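Local coordinates for carbohydrate oxidase (Microdochium nivale, PDB 3RJA), which oxidises the C1 hydroxyl of mono-, oligo- and polysaccharides to the corresponding lactones, using FAD and reducing molecular oxygen to hydrogen peroxide, at residues A232-A237 with K382-Q387; V245-G250 with L357-G362; T325-K330 with P418-G423. One frame throughout, in Å; residues are numbered along the deposited sequence. Where two conformers were deposited one is given.

Interaction 1: A232-A237 with K382-Q387. With ZN (zinc ion), chain F; ABL ((2R,3R,4R,5R)-4,5-dihydroxy-2-(hydroxymethyl)-6-oxopiperidin-3-yl beta-D-glucopyranoside), chain G.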
loop_
_atom_site.group_PDB
_atom_site.type_symbol
_atom_site.label_atom_id
_atom_site.label_comp_id
_atom_site.label_asym_id
_atom_site.label_seq_id
_atom_site.Cartn_x
_atom_site.Cartn_y
_atom_site.Cartn_z
ATOM N N ALA A 232 24.931 -2.823 8.493
ATOM C CA ALA A 232 25.612 -2.787 7.192
ATOM C C ALA A 232 24.636 -2.463 6.056
ATOM O O ALA A 232 24.961 -1.737 5.121
ATOM C CB ALA A 232 26.346 -4.138 6.922
ATOM N N VAL A 233 23.424 -2.993 6.144
ATOM C CA VAL A 233 22.436 -2.735 5.089
ATOM C C VAL A 233 22.003 -1.271 5.154
ATOM O O VAL A 233 21.854 -0.636 4.115
ATOM C CB VAL A 233 21.236 -3.695 5.164
ATOM C CG1 VAL A 233 20.174 -3.343 4.075
ATOM C CG2 VAL A 233 21.713 -5.175 5.032
ATOM N N GLU A 234 21.869 -0.704 6.359
ATOM C CA GLU A 234 21.451 0.693 6.428
ATOM C C GLU A 234 22.505 1.601 5.811
ATOM O O GLU A 234 22.150 2.575 5.104
ATOM C CB GLU A 234 21.086 1.172 7.832
ATOM C CG GLU A 234 20.739 2.686 7.806
ATOM C CD GLU A 234 20.081 3.204 9.074
ATOM O OE1 GLU A 234 19.256 2.445 9.668
ATOM O OE2 GLU A 234 20.369 4.382 9.478
ATOM N N ASP A 235 23.785 1.271 6.045
ATOM C CA ASP A 235 24.897 2.054 5.487
ATOM C C ASP A 235 24.829 2.076 3.970
ATOM O O ASP A 235 24.940 3.139 3.334
ATOM C CB ASP A 235 26.283 1.478 5.895
ATOM C CG ASP A 235 26.594 1.662 7.372
ATOM O OD1 ASP A 235 26.009 2.557 8.011
ATOM O OD2 ASP A 235 27.448 0.910 7.897
ATOM N N TYR A 236 24.709 0.881 3.399
ATOM C CA TYR A 236 24.673 0.723 1.956
ATOM C C TYR A 236 23.446 1.473 1.413
ATOM O O TYR A 236 23.534 2.210 0.419
ATOM C CB TYR A 236 24.639 -0.773 1.601
ATOM C CG TYR A 236 24.518 -1.046 0.118
ATOM C CD1 TYR A 236 25.638 -0.949 -0.738
ATOM C CD2 TYR A 236 23.299 -1.444 -0.434
ATOM C CE1 TYR A 236 25.520 -1.221 -2.118
ATOM C CE2 TYR A 236 23.180 -1.741 -1.794
ATOM C CZ TYR A 236 24.285 -1.626 -2.633
ATOM O OH TYR A 236 24.133 -1.881 -3.984
ATOM N N ALA A 237 22.311 1.316 2.089
ATOM C CA ALA A 237 21.080 1.997 1.675
ATOM C C ALA A 237 21.288 3.523 1.697
ATOM O O ALA A 237 21.009 4.222 0.707
ATOM C CB ALA A 237 19.909 1.586 2.587
ATOM N N LYS A 382 12.085 9.248 5.406
ATOM C CA LYS A 382 12.250 7.934 6.079
ATOM C C LYS A 382 12.993 6.962 5.188
ATOM O O LYS A 382 12.593 6.731 4.042
ATOM C CB LYS A 382 10.903 7.312 6.488
ATOM C CG LYS A 382 9.935 8.269 7.243
ATOM C CD LYS A 382 10.597 8.896 8.511
ATOM C CE LYS A 382 9.582 9.455 9.514
ATOM N NZ LYS A 382 8.894 10.663 8.998
ATOM N N LEU A 383 14.060 6.383 5.727
ATOM C CA LEU A 383 14.879 5.436 5.014
ATOM C C LEU A 383 14.214 4.064 4.960
ATOM O O LEU A 383 14.211 3.404 3.898
ATOM C CB LEU A 383 16.297 5.328 5.663
ATOM C CG LEU A 383 17.281 4.482 4.847
ATOM C CD1 LEU A 383 18.695 5.057 4.868
ATOM C CD2 LEU A 383 17.297 3.020 5.293
ATOM N N TRP A 384 13.689 3.624 6.107
ATOM C CA TRP A 384 13.067 2.300 6.223
ATOM C C TRP A 384 11.536 2.359 6.185
ATOM O O TRP A 384 10.921 3.165 6.882
ATOM C CB TRP A 384 13.429 1.680 7.586
ATOM C CG TRP A 384 14.886 1.287 7.734
ATOM C CD1 TRP A 384 15.826 1.875 8.553
ATOM C CD2 TRP A 384 15.549 0.203 7.079
ATOM N NE1 TRP A 384 17.035 1.227 8.439
ATOM C CE2 TRP A 384 16.897 0.193 7.541
ATOM C CE3 TRP A 384 15.148 -0.750 6.130
ATOM C CZ2 TRP A 384 17.841 -0.736 7.085
ATOM C CZ3 TRP A 384 16.092 -1.686 5.683
ATOM C CH2 TRP A 384 17.425 -1.663 6.157
ATOM N N LEU A 385 10.935 1.474 5.411
ATOM C CA LEU A 385 9.506 1.171 5.484
ATOM C C LEU A 385 9.421 -0.290 5.990
ATOM O O LEU A 385 10.005 -1.196 5.395
ATOM C CB LEU A 385 8.831 1.306 4.103
ATOM C CG LEU A 385 7.483 0.576 3.901
ATOM C CD1 LEU A 385 6.402 1.087 4.828
ATOM C CD2 LEU A 385 6.990 0.678 2.493
ATOM N N ILE A 386 8.695 -0.507 7.079
ATOM C CA ILE A 386 8.751 -1.795 7.757
ATOM C C ILE A 386 7.352 -2.340 7.896
ATOM O O ILE A 386 6.456 -1.639 8.377
ATOM C CB ILE A 386 9.419 -1.666 9.162
ATOM C CG1 ILE A 386 10.856 -1.125 9.019
ATOM C CG2 ILE A 386 9.375 -3.003 9.938
ATOM C CD1 ILE A 386 11.538 -0.778 10.385
ATOM N N GLN A 387 7.177 -3.583 7.463
ATOM C CA GLN A 387 5.929 -4.303 7.643
ATOM C C GLN A 387 6.105 -5.465 8.626
ATOM O O GLN A 387 7.097 -6.218 8.547
ATOM C CB GLN A 387 5.373 -4.811 6.298
ATOM C CG GLN A 387 4.008 -5.528 6.492
ATOM C CD GLN A 387 3.266 -5.842 5.209
ATOM O OE1 GLN A 387 2.037 -5.998 5.226
ATOM N NE2 GLN A 387 4.007 -5.986 4.088
HETATM ZN ZN ZN F . 27.941 1.394 9.771
HETATM C C1A ABL G . 2.642 -6.818 1.315
HETATM O O1A ABL G . 2.608 -5.566 1.341
HETATM C C2A ABL G . 3.917 -7.566 0.875
HETATM O O2A ABL G . 4.553 -6.777 -0.129
HETATM C C3A ABL G . 3.643 -8.999 0.352
HETATM O O3A ABL G . 4.924 -9.675 0.293
HETATM C C4A ABL G . 2.760 -9.736 1.339
HETATM O O1 ABL G . 2.512 -11.102 0.919
HETATM C C5A ABL G . 1.382 -8.996 1.447
HETATM N N5 ABL G . 1.560 -7.541 1.692
HETATM C C6A ABL G . 0.514 -9.520 2.620
HETATM O O6A ABL G . -0.899 -9.341 2.411
HETATM C C1 ABL G . 3.296 -12.183 1.502
HETATM C C2 ABL G . 2.513 -13.517 1.430
HETATM O O2 ABL G . 1.277 -13.359 2.137
HETATM C C3 ABL G . 3.372 -14.642 2.023
HETATM O O3 ABL G . 2.701 -15.900 1.960
HETATM C C4 ABL G . 4.749 -14.670 1.285
HETATM O O4 ABL G . 5.596 -15.700 1.773
HETATM C C5 ABL G . 5.443 -13.310 1.430
HETATM O O5 ABL G . 4.567 -12.296 0.879
HETATM C C6 ABL G . 6.825 -13.279 0.767
HETATM O O6 ABL G . 6.827 -13.661 -0.571
#
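Glu234 holds CG anti to its backbone N (chi1 177°) and Trp384 holds CG anti to its carbonyl carbon (chi1 -69°), and from these starting points carboxylate and indole converge between helix 223-239 and strand 384-392. The Glu234 chain runs on extended, and Trp384 NE1 donates to Glu234 OE1 at 2.8 Å. The acceptor lies nearly in the indole plane, whereas the N-H reaches OE1 from above the carboxylate plane, the two planes being 64° apart. OE1 takes a second bond from the backbone N of Ile329; OE2 is hydrogen-bonded to Ser328 OG and forms a salt bridge with Arg238, so this buried carboxylate is gripped at both oxygens and its charge is probably well stabilised. Farther round the indole rim, Val233 CG1 meets Trp384 CH2 at 3.8 Å, and Glu234 CB rests against CZ2 at the same distance. Leu383 packs its CD2 over one face of the neighbouring indole, near the rim, while the same methyl touches Ala237 CB at 4.0 Å. A leucine in place of Trp384 takes away the indole N-H and would probably leave Glu234 OE1 with the Ile329 N-H alone of its two donors and open a gap beside Val233 CG1. Each segment also carries a binding group away from this contact. Asp235 OD2 binds a zinc ion at 2.0 Å together with Glu231, and its OD1 pairs with Lys330. Gln387 NE2 gives a weak hydrogen bond of 3.1 Å to O1A of the bound substrate analogue, while Gln387 OE1 is hydrogen-bonded to Tyr72 OH. Leu383 and Trp384, both opposite Leu326, form a classic beta bulge at the start of strand 384-392, where a helix packs against the large antiparallel sheet that carries part of the sugar pocket.

Interaction 2: V245-G250 with L357-G362; sequences VNFRIG and LDVHGG
Two neighbouring strands of the large antiparallel sheet, 245-251 and 352-359, meet here, with Arg248 of the substrate-analogue pocket paired to Asp358. The short strand segments run at 164° to each other, 4.6 Å apart at closest approach. Ile249 and Leu357 form a hydrogen-bonded pair: Leu357 N donates to Ile249 O at 2.7 Å, and Ile249 N donates back to Leu357 O. Arg248 and Asp358 form the adjoining non-hydrogen-bonded pair, after which Val359 N binds Phe247 O. Beyond that bond the strands part and a water bridges them, accepting from Phe247 N and donating to Val359 O. On the Arg248 face, the arginine begins with CG between its backbone N and carbonyl carbon (chi1 51°) and then extends to NE, lying beside Asp358 and pointing the same way. In the conformers described here, Arg248 NH2 reaches the syn lone pair of Asp358 OD2 at 2.7 Å and adds a weak bond to Asp358 OD1 at 3.3 Å. With the guanidinium and carboxylate planes 77° apart, NH2 alone makes both bonds, and there is no flat two-nitrogen pairing. On the face of Ile249 and Leu357, their CD1 methyls touch at 4.0 Å. Val359 CG2 sits over one face of the Phe247 ring in a CH-pi contact, 3.9 Å from the ring centroid, and Val233 and Tyr236 of helix 223-239 also touch that phenylalanine. The two sides of the strand pair thus differ sharply in chemistry: one is apolar and faces the helix, the other holds a buried ion pair. Asp358, as a second-shell carboxylate, is likely to steady the Arg248 guanidinium beside the substrate analogue, which Arg248 touches.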
loop_
_atom_site.group_PDB
_atom_site.type_symbol
_atom_site.label_atom_id
_atom_site.label_comp_id
_atom_site.label_asym_id
_atom_site.label_seq_id
_atom_site.Cartn_x
_atom_site.Cartn_y
_atom_site.Cartn_z
ATOM N N VAL A 245 19.076 -0.342 -7.945
ATOM C CA VAL A 245 18.900 -1.466 -7.026
ATOM C C VAL A 245 17.678 -1.253 -6.137
ATOM O O VAL A 245 17.504 -0.204 -5.532
ATOM C CB VAL A 245 20.180 -1.822 -6.233
ATOM C CG1 VAL A 245 20.323 -0.976 -4.970
ATOM C CG2 VAL A 245 20.175 -3.293 -5.879
ATOM N N ASN A 246 16.804 -2.259 -6.110
ATOM C CA ASN A 246 15.565 -2.186 -5.313
ATOM C C ASN A 246 15.569 -3.389 -4.420
ATOM O O ASN A 246 15.679 -4.526 -4.926
ATOM C CB ASN A 246 14.308 -2.246 -6.192
ATOM C CG ASN A 246 14.308 -1.227 -7.303
ATOM O OD1 ASN A 246 13.621 -0.208 -7.220
ATOM N ND2 ASN A 246 15.057 -1.502 -8.358
ATOM N N PHE A 247 15.493 -3.203 -3.108
ATOM C CA PHE A 247 15.523 -4.413 -2.277
ATOM C C PHE A 247 14.954 -4.237 -0.882
ATOM O O PHE A 247 14.651 -3.103 -0.439
ATOM C CB PHE A 247 16.957 -5.022 -2.239
ATOM C CG PHE A 247 17.942 -4.280 -1.338
ATOM C CD1 PHE A 247 18.500 -3.067 -1.724
ATOM C CD2 PHE A 247 18.322 -4.824 -0.123
ATOM C CE1 PHE A 247 19.444 -2.398 -0.901
ATOM C CE2 PHE A 247 19.265 -4.158 0.729
ATOM C CZ PHE A 247 19.816 -2.960 0.330
ATOM N N ARG A 248 14.874 -5.367 -0.200
ATOM C CA ARG A 248 14.463 -5.421 1.205
ATOM C C ARG A 248 15.095 -6.606 1.938
ATOM O O ARG A 248 15.577 -7.542 1.312
ATOM C CB ARG A 248 12.930 -5.481 1.331
ATOM C CG ARG A 248 12.202 -6.565 0.489
ATOM C CD ARG A 248 10.783 -6.800 1.064
ATOM N NE ARG A 248 9.848 -7.447 0.146
ATOM C CZ ARG A 248 8.782 -6.844 -0.385
ATOM N NH1 ARG A 248 7.979 -7.520 -1.198
ATOM N NH2 ARG A 248 8.511 -5.571 -0.105
ATOM N N ILE A 249 15.100 -6.544 3.268
ATOM C CA ILE A 249 15.375 -7.720 4.101
ATOM C C ILE A 249 14.008 -8.266 4.487
ATOM O O ILE A 249 13.121 -7.506 4.908
ATOM C CB ILE A 249 16.119 -7.389 5.414
ATOM C CG1 ILE A 249 17.458 -6.702 5.140
ATOM C CG2 ILE A 249 16.326 -8.660 6.283
ATOM C CD1 ILE A 249 17.976 -5.857 6.328
ATOM N N GLY A 250 13.834 -9.580 4.351
ATOM C CA GLY A 250 12.597 -10.230 4.737
ATOM C C GLY A 250 12.921 -11.527 5.453
ATOM O O GLY A 250 13.922 -12.153 5.143
ATOM N N LEU A 357 11.846 -5.381 5.875
ATOM C CA LEU A 357 12.534 -4.112 6.002
ATOM C C LEU A 357 12.883 -3.609 4.596
ATOM O O LEU A 357 13.919 -4.003 4.014
ATOM C CB LEU A 357 13.780 -4.254 6.868
ATOM C CG LEU A 357 13.713 -4.999 8.225
ATOM C CD1 LEU A 357 15.071 -4.959 8.964
ATOM C CD2 LEU A 357 12.643 -4.498 9.161
ATOM N N ASP A 358 11.988 -2.755 4.080
ATOM C CA ASP A 358 12.120 -2.214 2.729
ATOM C C ASP A 358 13.016 -0.983 2.681
ATOM O O ASP A 358 12.868 -0.067 3.473
ATOM C CB ASP A 358 10.748 -1.905 2.125
ATOM C CG ASP A 358 10.042 -3.161 1.664
ATOM O OD1 ASP A 358 9.515 -3.878 2.537
ATOM O OD2 ASP A 358 10.059 -3.463 0.444
ATOM N N VAL A 359 13.949 -0.989 1.729
ATOM C CA VAL A 359 14.819 0.152 1.489
ATOM C C VAL A 359 14.045 1.222 0.699
ATOM O O VAL A 359 13.987 1.219 -0.545
ATOM C CB VAL A 359 16.143 -0.307 0.844
ATOM C CG1 VAL A 359 16.997 0.870 0.411
ATOM C CG2 VAL A 359 16.921 -1.208 1.841
ATOM N N HIS A 360 13.473 2.151 1.449
ATOM C CA HIS A 360 12.475 3.126 0.975
ATOM C C HIS A 360 13.178 4.426 0.612
ATOM O O HIS A 360 13.000 4.952 -0.475
ATOM C CB HIS A 360 11.438 3.295 2.119
ATOM C CG HIS A 360 10.415 4.377 1.924
ATOM N ND1 HIS A 360 10.615 5.679 2.345
ATOM C CD2 HIS A 360 9.144 4.327 1.465
ATOM C CE1 HIS A 360 9.535 6.400 2.094
ATOM N NE2 HIS A 360 8.618 5.599 1.583
ATOM N N GLY A 361 14.015 4.928 1.516
ATOM C CA GLY A 361 14.756 6.146 1.274
ATOM C C GLY A 361 16.214 5.871 0.950
ATOM O O GLY A 361 16.560 4.784 0.445
ATOM N N GLY A 362 17.075 6.851 1.242
ATOM C CA GLY A 362 18.483 6.725 0.917
ATOM C C GLY A 362 18.845 7.666 -0.217
ATOM O O GLY A 362 17.978 8.091 -0.993
HETATM O O HOH W 1 14.411 -0.519 -2.639
#

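Interaction 3: T325-K330 with P418-G423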
loop_
_atom_site.group_PDB
_atom_site.type_symbol
_atom_site.label_atom_id
_atom_site.label_comp_id
_atom_site.label_asym_id
_atom_site.label_seq_id
_atom_site.Cartn_x
_atom_site.Cartn_y
_atom_site.Cartn_z
ATOM N N THR A 325 7.731 3.561 9.706
ATOM C CA THR A 325 8.631 4.212 8.781
ATOM C C THR A 325 9.685 4.893 9.693
ATOM O O THR A 325 9.332 5.522 10.667
ATOM C CB THR A 325 7.884 5.206 7.833
ATOM O OG1 THR A 325 7.279 6.280 8.594
ATOM C CG2 THR A 325 6.760 4.476 7.022
ATOM N N LEU A 326 10.973 4.740 9.394
ATOM C CA LEU A 326 12.009 5.288 10.288
ATOM C C LEU A 326 13.033 6.080 9.536
ATOM O O LEU A 326 13.444 5.671 8.444
ATOM C CB LEU A 326 12.756 4.169 11.018
ATOM C CG LEU A 326 11.970 3.014 11.653
ATOM C CD1 LEU A 326 12.991 1.911 12.059
ATOM C CD2 LEU A 326 11.129 3.496 12.858
ATOM N N LYS A 327 13.477 7.195 10.141
ATOM C CA LYS A 327 14.643 7.900 9.615
ATOM C C LYS A 327 15.859 6.984 9.634
ATOM O O LYS A 327 16.648 6.980 8.699
ATOM C CB LYS A 327 14.944 9.177 10.419
ATOM C CG LYS A 327 13.817 10.173 10.349
ATOM C CD LYS A 327 14.229 11.560 10.871
ATOM C CE LYS A 327 13.072 12.509 10.694
ATOM N NZ LYS A 327 13.140 13.643 11.688
ATOM N N SER A 328 16.003 6.225 10.708
ATOM C CA SER A 328 17.144 5.330 10.890
ATOM C C SER A 328 16.773 4.269 11.869
ATOM O O SER A 328 16.058 4.549 12.843
ATOM C CB SER A 328 18.341 6.074 11.498
ATOM O OG SER A 328 19.423 5.157 11.700
ATOM N N ILE A 329 17.305 3.068 11.697
ATOM C CA ILE A 329 17.065 2.060 12.747
ATOM C C ILE A 329 18.246 1.976 13.756
ATOM O O ILE A 329 18.180 1.259 14.763
ATOM C CB ILE A 329 16.722 0.661 12.146
ATOM C CG1 ILE A 329 15.911 -0.175 13.163
ATOM C CG2 ILE A 329 17.993 -0.031 11.656
ATOM C CD1 ILE A 329 15.372 -1.518 12.625
ATOM N N LYS A 330 19.327 2.690 13.465
ATOM C CA LYS A 330 20.556 2.617 14.299
ATOM C C LYS A 330 20.314 2.938 15.788
ATOM O O LYS A 330 19.441 3.738 16.145
ATOM C CB LYS A 330 21.677 3.501 13.720
ATOM C CG LYS A 330 22.193 3.012 12.376
ATOM C CD LYS A 330 23.203 3.994 11.787
ATOM C CE LYS A 330 23.730 3.474 10.461
ATOM N NZ LYS A 330 24.750 4.381 9.876
ATOM N N PRO A 418 12.834 9.335 19.350
ATOM C CA PRO A 418 11.905 10.449 19.561
ATOM C C PRO A 418 10.736 10.269 18.582
ATOM O O PRO A 418 10.934 9.694 17.509
ATOM C CB PRO A 418 12.722 11.687 19.193
ATOM C CG PRO A 418 13.820 11.208 18.333
ATOM C CD PRO A 418 14.064 9.734 18.643
ATOM N N LYS A 419 9.550 10.753 18.951
ATOM C CA LYS A 419 8.355 10.572 18.132
ATOM C C LYS A 419 8.512 11.173 16.738
ATOM O O LYS A 419 7.942 10.678 15.771
ATOM C CB LYS A 419 7.115 11.118 18.848
ATOM C CG LYS A 419 6.740 10.320 20.118
ATOM C CD LYS A 419 5.292 10.550 20.560
ATOM C CE LYS A 419 5.127 11.870 21.303
ATOM N NZ LYS A 419 5.844 11.861 22.616
ATOM N N SER A 420 9.313 12.223 16.626
ATOM C CA SER A 420 9.513 12.866 15.346
ATOM C C SER A 420 10.282 11.976 14.347
ATOM O O SER A 420 10.323 12.276 13.167
ATOM C CB SER A 420 10.277 14.173 15.558
ATOM O OG SER A 420 11.657 13.882 15.713
ATOM N N ASP A 421 10.928 10.915 14.827
ATOM C CA ASP A 421 11.781 10.088 13.957
ATOM C C ASP A 421 11.039 8.962 13.228
ATOM O O ASP A 421 11.616 8.267 12.390
ATOM C CB ASP A 421 12.935 9.491 14.749
ATOM C CG ASP A 421 14.200 10.335 14.679
ATOM O OD1 ASP A 421 14.124 11.520 14.284
ATOM O OD2 ASP A 421 15.279 9.803 15.015
ATOM N N TRP A 422 9.772 8.766 13.561
ATOM C CA TRP A 422 9.078 7.595 13.042
ATOM C C TRP A 422 7.631 7.905 12.730
ATOM O O TRP A 422 7.027 8.789 13.356
ATOM C CB TRP A 422 9.214 6.394 13.981
ATOM C CG TRP A 422 8.531 6.527 15.327
ATOM C CD1 TRP A 422 9.099 6.979 16.512
ATOM C CD2 TRP A 422 7.163 6.191 15.642
ATOM N NE1 TRP A 422 8.164 6.931 17.522
ATOM C CE2 TRP A 422 6.971 6.463 17.019
ATOM C CE3 TRP A 422 6.082 5.694 14.890
ATOM C CZ2 TRP A 422 5.738 6.260 17.661
ATOM C CZ3 TRP A 422 4.855 5.486 15.523
ATOM C CH2 TRP A 422 4.690 5.782 16.903
ATOM N N GLY A 423 7.093 7.165 11.753
ATOM C CA GLY A 423 5.676 7.217 11.446
ATOM C C GLY A 423 5.150 5.830 11.181
ATOM O O GLY A 423 5.840 4.856 11.412
HETATM O O HOH W 2 14.493 6.778 13.004
#
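Thr325 and Gly423 exchange two backbone hydrogen bonds, joining the end of strand 318-326 to the short edge strand 422-423. Thr325 N donates to Gly423 O at 2.9 Å, and Gly423 N returns a bond to Thr325 O at 3.0 Å. That carbonyl also receives a CA-H...O contact from Trp422 CA. One residue on, Leu326 and Trp422 make a non-hydrogen-bonded pair in which Leu326 CD2 leans on Trp422 CB at 3.7 Å; the Trp422 ring turns to Tyr437 and Val441 of helix 435-443. Past the strand end, Asp421 O accepts from Lys327 N at 3.1 Å and takes a longer bond from a water that itself accepts from Ser328 N. Asp421 N is satisfied inside its own 3-10 turn by Pro418 O. The Lys327 side chain, with CG anti to the carbonyl carbon (chi1 -62°) and extended beyond, crosses Asp421 at about a right angle. Lys327 CD lies 3.4 Å from Asp421 OD1, while Lys327 NZ makes a long salt bridge to the same oxygen and a weak bond to Ser420 O, both at 3.5 Å. Ser328 OG accepts from Lys330 N in an ST turn; Lys327 O accepts from Arg238. The firm bonds across the contact are those of the backbone; the water bridge is firm on the Ser328 N side and longer on the Asp421 O side, and the partly exposed lysine-aspartate pair probably adds only a modest attraction at the sheet edge.

How the interactions relate
The three contacts draw on one eight-stranded antiparallel sheet, in which strand 384-392 of interaction 1 lies between strand 352-359 of interaction 2 and strand 318-326 of interaction 3. Interactions 1 and 2 have centres about 6 Å apart and touch where Lys382 O lies 2.8 Å from His360 ND1 and Leu383 O lies 2.8 Å from Gly361 N. Interaction 3, about 11 Å from interaction 1 between centres, packs against it where Leu326 CD1 lies 3.5 Å from Ile386 CD1. Gln387 and Arg248 bring interactions 1 and 2 to the sugar pocket; the Thr325 side chain of interaction 3 stays about 12 Å from the substrate analogue.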